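Local coordinates for protein-glutaminase (Chryseobacterium proteolyticum, PDB 3A55) that probably deamidates glutamine side chains within proteins, and is captured here as an engineered pro-form whose structure resembles the reaction intermediate, at residues L104-K109 with S261-Y266; T124-F129 with S223-D228. The protein carries 1 engineered substitution. All coordinates share one frame; numbering follows the deposited sequence.

Contact 1 (L104-K109 with S261-Y266)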
loop_
_atom_site.group_PDB
_atom_site.type_symbol
_atom_site.label_atom_id
_atom_site.label_comp_id
_atom_site.label_asym_id
_atom_site.label_seq_id
_atom_site.Cartn_x
_atom_site.Cartn_y
_atom_site.Cartn_z
ATOM N N LEU A 104 -7.441 7.402 -11.084
ATOM C CA LEU A 104 -7.439 5.955 -10.981
ATOM C C LEU A 104 -7.849 5.451 -12.353
ATOM O O LEU A 104 -9.032 5.431 -12.698
ATOM C CB LEU A 104 -8.398 5.488 -9.880
ATOM C CG LEU A 104 -8.406 4.004 -9.511
ATOM C CD1 LEU A 104 -7.042 3.522 -9.034
ATOM C CD2 LEU A 104 -9.482 3.722 -8.455
ATOM N N THR A 105 -6.849 5.073 -13.136
ATOM C CA THR A 105 -6.987 5.045 -14.584
ATOM C C THR A 105 -6.500 3.752 -15.235
ATOM O O THR A 105 -5.696 3.012 -14.671
ATOM C CB THR A 105 -6.229 6.239 -15.204
ATOM O OG1 THR A 105 -6.520 6.328 -16.603
ATOM C CG2 THR A 105 -4.714 6.104 -15.004
ATOM N N LYS A 106 -7.002 3.502 -16.441
ATOM C CA LYS A 106 -6.510 2.416 -17.279
ATOM C C LYS A 106 -5.576 2.969 -18.347
ATOM O O LYS A 106 -5.034 2.206 -19.154
ATOM C CB LYS A 106 -7.678 1.663 -17.935
ATOM C CG LYS A 106 -8.575 0.873 -16.980
ATOM C CD LYS A 106 -7.821 -0.268 -16.302
ATOM C CE LYS A 106 -8.761 -1.369 -15.794
ATOM N NZ LYS A 106 -9.685 -0.933 -14.697
ATOM N N GLU A 107 -5.414 4.293 -18.363
ATOM C CA GLU A 107 -4.496 4.963 -19.284
ATOM C C GLU A 107 -3.071 4.776 -18.780
ATOM O O GLU A 107 -2.567 5.603 -18.023
ATOM C CB GLU A 107 -4.816 6.463 -19.379
ATOM C CG GLU A 107 -6.235 6.804 -19.830
ATOM C CD GLU A 107 -6.464 6.583 -21.314
ATOM O OE1 GLU A 107 -5.482 6.377 -22.057
ATOM O OE2 GLU A 107 -7.637 6.616 -21.740
ATOM N N VAL A 108 -2.441 3.682 -19.188
ATOM C CA VAL A 108 -1.101 3.331 -18.736
ATOM C C VAL A 108 -0.058 4.264 -19.340
ATOM O O VAL A 108 -0.076 4.536 -20.544
ATOM C CB VAL A 108 -0.758 1.863 -19.103
ATOM C CG1 VAL A 108 0.675 1.523 -18.714
ATOM C CG2 VAL A 108 -1.741 0.900 -18.443
ATOM N N LYS A 109 0.842 4.759 -18.497
ATOM C CA LYS A 109 1.968 5.555 -18.971
ATOM C C LYS A 109 3.239 5.187 -18.222
ATOM O O LYS A 109 3.325 5.341 -17.003
ATOM C CB LYS A 109 1.668 7.053 -18.874
ATOM C CG LYS A 109 1.239 7.658 -20.211
ATOM C CD LYS A 109 0.556 9.004 -20.051
ATOM C CE LYS A 109 -0.945 8.837 -19.893
ATOM N NZ LYS A 109 -1.678 10.122 -20.081
ATOM N N SER A 261 -9.308 -3.919 -9.594
ATOM C CA SER A 261 -9.849 -3.920 -10.960
ATOM C C SER A 261 -8.782 -3.607 -12.008
ATOM O O SER A 261 -9.100 -3.355 -13.168
ATOM C CB SER A 261 -11.013 -2.928 -11.084
ATOM O OG SER A 261 -12.051 -3.188 -10.134
ATOM N N ASN A 262 -7.517 -3.601 -11.580
ATOM C CA ASN A 262 -6.378 -3.334 -12.468
ATOM C C ASN A 262 -6.301 -1.892 -12.980
ATOM O O ASN A 262 -5.722 -1.625 -14.035
ATOM C CB ASN A 262 -6.331 -4.337 -13.642
ATOM C CG ASN A 262 -4.930 -4.481 -14.224
ATOM O OD1 ASN A 262 -3.942 -4.496 -13.484
ATOM N ND2 ASN A 262 -4.836 -4.604 -15.549
ATOM N N SER A 263 -6.876 -0.952 -12.229
ATOM C CA SER A 263 -6.629 0.467 -12.484
ATOM C C SER A 263 -5.358 0.899 -11.757
ATOM O O SER A 263 -5.006 0.338 -10.717
ATOM C CB SER A 263 -7.811 1.333 -12.040
ATOM O OG SER A 263 -8.984 0.964 -12.754
ATOM N N TYR A 264 -4.683 1.895 -12.318
ATOM C CA TYR A 264 -3.427 2.385 -11.771
ATOM C C TYR A 264 -3.572 3.808 -11.297
ATOM O O TYR A 264 -4.285 4.615 -11.892
ATOM C CB TYR A 264 -2.348 2.381 -12.852
ATOM C CG TYR A 264 -1.863 1.032 -13.345
ATOM C CD1 TYR A 264 -2.119 -0.144 -12.647
ATOM C CD2 TYR A 264 -1.071 0.955 -14.495
ATOM C CE1 TYR A 264 -1.643 -1.375 -13.113
ATOM C CE2 TYR A 264 -0.590 -0.257 -14.963
ATOM C CZ TYR A 264 -0.867 -1.413 -14.272
ATOM O OH TYR A 264 -0.366 -2.599 -14.753
ATOM N N LEU A 265 -2.860 4.101 -10.217
ATOM C CA LEU A 265 -2.710 5.451 -9.700
ATOM C C LEU A 265 -1.217 5.755 -9.708
ATOM O O LEU A 265 -0.418 4.894 -9.334
ATOM C CB LEU A 265 -3.260 5.530 -8.273
ATOM C CG LEU A 265 -2.952 6.788 -7.460
ATOM C CD1 LEU A 265 -3.706 7.996 -8.013
ATOM C CD2 LEU A 265 -3.282 6.575 -5.984
ATOM N N TYR A 266 -0.848 6.968 -10.121
ATOM C CA TYR A 266 0.558 7.368 -10.208
ATOM C C TYR A 266 0.935 8.437 -9.188
ATOM O O TYR A 266 0.073 9.140 -8.668
ATOM C CB TYR A 266 0.864 7.867 -11.619
ATOM C CG TYR A 266 0.741 6.783 -12.665
ATOM C CD1 TYR A 266 1.742 5.821 -12.816
ATOM C CD2 TYR A 266 -0.394 6.689 -13.476
ATOM C CE1 TYR A 266 1.640 4.812 -13.764
ATOM C CE2 TYR A 266 -0.502 5.682 -14.443
ATOM C CZ TYR A 266 0.516 4.744 -14.575
ATOM O OH TYR A 266 0.417 3.746 -15.527
HETATM O O HOH W 1 -10.031 3.176 -14.467
HETATM O O HOH W 2 2.805 2.194 -15.810
#
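Thr105 and Tyr264 form a single antiparallel bridge, a hydrogen-bonded pair that fastens the loop leaving helix 94-103 to strand 264-266, itself one half of a two-stranded hairpin with strand 255-258. Thr105 N donates a hydrogen bond to Tyr264 O at 2.9 Å, and Tyr264 N returns a nearly straight bond to Thr105 O at 2.8 Å (177° at the hydrogen). Past this bridge the loop turns, and Thr105 helps it do so: OG1, anti to the backbone N (chi1 -172°), accepts from Glu107 N in an ST turn. The same torsion sets CG2 between the backbone N and the carbonyl carbon, 3.5 Å from Tyr264 O and directed to the edge of the Tyr266 ring. A threonine thus supplies a turn-forming hydroxyl and a methyl from one beta carbon.

The Lys106 side chain runs alongside Asn262 O to reach Ser261 and Ser263. It bends at chi2 (-65°) and again at chi4, which carries NZ to two acceptors, Ser263 OG at 2.8 Å and Ser261 O at 2.9 Å; the second is met from above the carbonyl plane. Ser263, small enough for its CB to come within 3.7 Å of Leu104 CG, also bonds through OG to Glu72 OE1. A water joins OG to Leu104 O as well.

Farther along the loop, Val108 CG2 meets Tyr264 CE2 obliquely at 3.8 Å. Tyr266, long enough to span from the strand to the loop, presents OH to the backbone: Lys109 N donates to it at 3.2 Å.

Contact 2 (T124-F129 with S223-D228)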
loop_
_atom_site.group_PDB
_atom_site.type_symbol
_atom_site.label_atom_id
_atom_site.label_comp_id
_atom_site.label_asym_id
_atom_site.label_seq_id
_atom_site.Cartn_x
_atom_site.Cartn_y
_atom_site.Cartn_z
ATOM N N THR A 124 25.362 -6.233 -6.262
ATOM C CA THR A 124 24.710 -4.955 -6.505
ATOM C C THR A 124 23.307 -4.954 -5.883
ATOM O O THR A 124 22.894 -3.960 -5.285
ATOM C CB THR A 124 24.657 -4.639 -8.019
ATOM O OG1 THR A 124 25.992 -4.604 -8.546
ATOM C CG2 THR A 124 23.964 -3.306 -8.285
ATOM N N LEU A 125 22.588 -6.070 -6.014
ATOM C CA LEU A 125 21.308 -6.231 -5.328
ATOM C C LEU A 125 21.469 -5.962 -3.825
ATOM O O LEU A 125 20.688 -5.209 -3.230
ATOM C CB LEU A 125 20.737 -7.634 -5.576
ATOM C CG LEU A 125 19.403 -7.898 -4.868
ATOM C CD1 LEU A 125 18.282 -7.137 -5.552
ATOM C CD2 LEU A 125 19.104 -9.392 -4.845
ATOM N N ASN A 126 22.484 -6.576 -3.219
ATOM C CA ASN A 126 22.749 -6.406 -1.789
ATOM C C ASN A 126 23.115 -4.972 -1.404
ATOM O O ASN A 126 22.678 -4.472 -0.357
ATOM C CB ASN A 126 23.829 -7.379 -1.324
ATOM C CG ASN A 126 23.354 -8.818 -1.318
ATOM O OD1 ASN A 126 22.149 -9.095 -1.313
ATOM N ND2 ASN A 126 24.306 -9.752 -1.327
ATOM N N SER A 127 23.889 -4.310 -2.261
ATOM C CA SER A 127 24.226 -2.900 -2.072
ATOM C C SER A 127 22.963 -2.050 -2.072
ATOM O O SER A 127 22.807 -1.177 -1.230
ATOM C CB SER A 127 25.183 -2.401 -3.160
ATOM O OG SER A 127 25.285 -0.981 -3.098
ATOM N N LEU A 128 22.075 -2.307 -3.030
ATOM C CA LEU A 128 20.796 -1.593 -3.102
ATOM C C LEU A 128 19.965 -1.842 -1.857
ATOM O O LEU A 128 19.363 -0.910 -1.309
ATOM C CB LEU A 128 20.011 -1.992 -4.364
ATOM C CG LEU A 128 20.664 -1.544 -5.683
ATOM C CD1 LEU A 128 20.022 -2.261 -6.876
ATOM C CD2 LEU A 128 20.564 -0.034 -5.837
ATOM N N PHE A 129 19.951 -3.088 -1.392
ATOM C CA PHE A 129 19.243 -3.400 -0.163
ATOM C C PHE A 129 19.781 -2.559 0.999
ATOM O O PHE A 129 19.009 -1.968 1.776
ATOM C CB PHE A 129 19.317 -4.889 0.207
ATOM C CG PHE A 129 18.637 -5.184 1.505
ATOM C CD1 PHE A 129 19.348 -5.145 2.704
ATOM C CD2 PHE A 129 17.267 -5.397 1.544
ATOM C CE1 PHE A 129 18.705 -5.355 3.924
ATOM C CE2 PHE A 129 16.616 -5.617 2.757
ATOM C CZ PHE A 129 17.344 -5.596 3.949
ATOM N N SER A 223 16.780 -8.538 6.994
ATOM C CA SER A 223 18.055 -9.199 6.689
ATOM C C SER A 223 18.544 -8.973 5.261
ATOM O O SER A 223 19.751 -8.940 4.991
ATOM C CB SER A 223 17.913 -10.706 6.923
ATOM O OG SER A 223 16.926 -11.263 6.066
ATOM N N GLY A 224 17.598 -8.877 4.331
ATOM C CA GLY A 224 17.967 -8.731 2.933
ATOM C C GLY A 224 16.794 -9.015 2.021
ATOM O O GLY A 224 15.646 -9.167 2.484
ATOM N N PRO A 225 17.064 -9.074 0.706
ATOM C CA PRO A 225 16.013 -9.428 -0.259
ATOM C C PRO A 225 15.497 -10.841 0.002
ATOM O O PRO A 225 16.242 -11.702 0.479
ATOM C CB PRO A 225 16.744 -9.378 -1.614
ATOM C CG PRO A 225 17.958 -8.513 -1.360
ATOM C CD PRO A 225 18.358 -8.828 0.048
ATOM N N VAL A 226 14.233 -11.087 -0.317
ATOM C CA VAL A 226 13.635 -12.399 -0.093
ATOM C C VAL A 226 12.809 -12.784 -1.321
ATOM O O VAL A 226 12.521 -11.933 -2.164
ATOM C CB VAL A 226 12.763 -12.430 1.187
ATOM C CG1 VAL A 226 13.636 -12.206 2.426
ATOM C CG2 VAL A 226 11.647 -11.401 1.104
ATOM N N THR A 227 12.447 -14.056 -1.441
ATOM C CA THR A 227 11.587 -14.458 -2.559
ATOM C C THR A 227 10.199 -13.854 -2.390
ATOM O O THR A 227 9.764 -13.568 -1.259
ATOM C CB THR A 227 11.442 -15.989 -2.662
ATOM O OG1 THR A 227 10.761 -16.479 -1.504
ATOM C CG2 THR A 227 12.804 -16.661 -2.768
ATOM N N ASP A 228 9.496 -13.663 -3.503
ATOM C CA ASP A 228 8.129 -13.152 -3.389
ATOM C C ASP A 228 7.215 -14.141 -2.668
ATOM O O ASP A 228 6.287 -13.723 -1.985
ATOM C CB ASP A 228 7.557 -12.645 -4.722
ATOM C CG ASP A 228 7.428 -13.731 -5.784
ATOM O OD1 ASP A 228 6.586 -13.541 -6.682
ATOM O OD2 ASP A 228 8.145 -14.754 -5.737
#
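With CG anti to the backbone N (chi1 177°), Phe129 extends from helix 122-133 toward the loop ahead of helix 228-234, and chi2 of -91° turns one face of its ring to Gly224. This is a CH-pi contact between helix and loop in a glutaminase-family region assigned to the papain-like cysteine peptidase clan, whose general fold it probably shares: Gly224 CA lies 3.4 Å from the ring centroid, only 13° off the normal. Glycine suits the place because, at its backbone angles, a beta carbon would press against the preceding carbonyl oxygen and collide with Pro225 CD. Phe129 CZ also comes within 3.3 Å of Gly224 N.

One turn earlier on the helix, Leu125 shares the anti first torsion and slides past Pro225 in the opposite direction, CD2 meeting Pro225 CG at 3.8 Å. The proline ring, a compact apolar wedge, bridges the two helix residues, with Asn126 OD1 beside its CD. Phe129 also touches Ile216 of strand 211-216, and Leu125 touches Val202 and Tyr204 of strand 196-205. An alanine in place of Phe129 would lose the ring over Gly224 and is likely to leave a gap between helix and loop. The proline's second apolar contact places its CD 3.9 Å from Phe129 CD2.

From the N terminus the chain first builds the antiparallel sheet that includes strands 22-35 and 75-79, then helix 94-103, and enters contact 1 at 104-109. It runs on through strand 118-119 to helix 122-133, which opens contact 2. That contact closes the shorter loop when the chain arrives at 223-228 after strand 211-216, tying the helix to the approach to helix 228-234. Only later does 261-266 close contact 1, so the second loop lies wholly within the first. Contact 1 thereby ties the chain leaving the N-terminal part, probably the pro region, to the later part of the enzyme. The centres lie 28 Å apart and the nearest atoms about 15 Å, so the contacts do not meet.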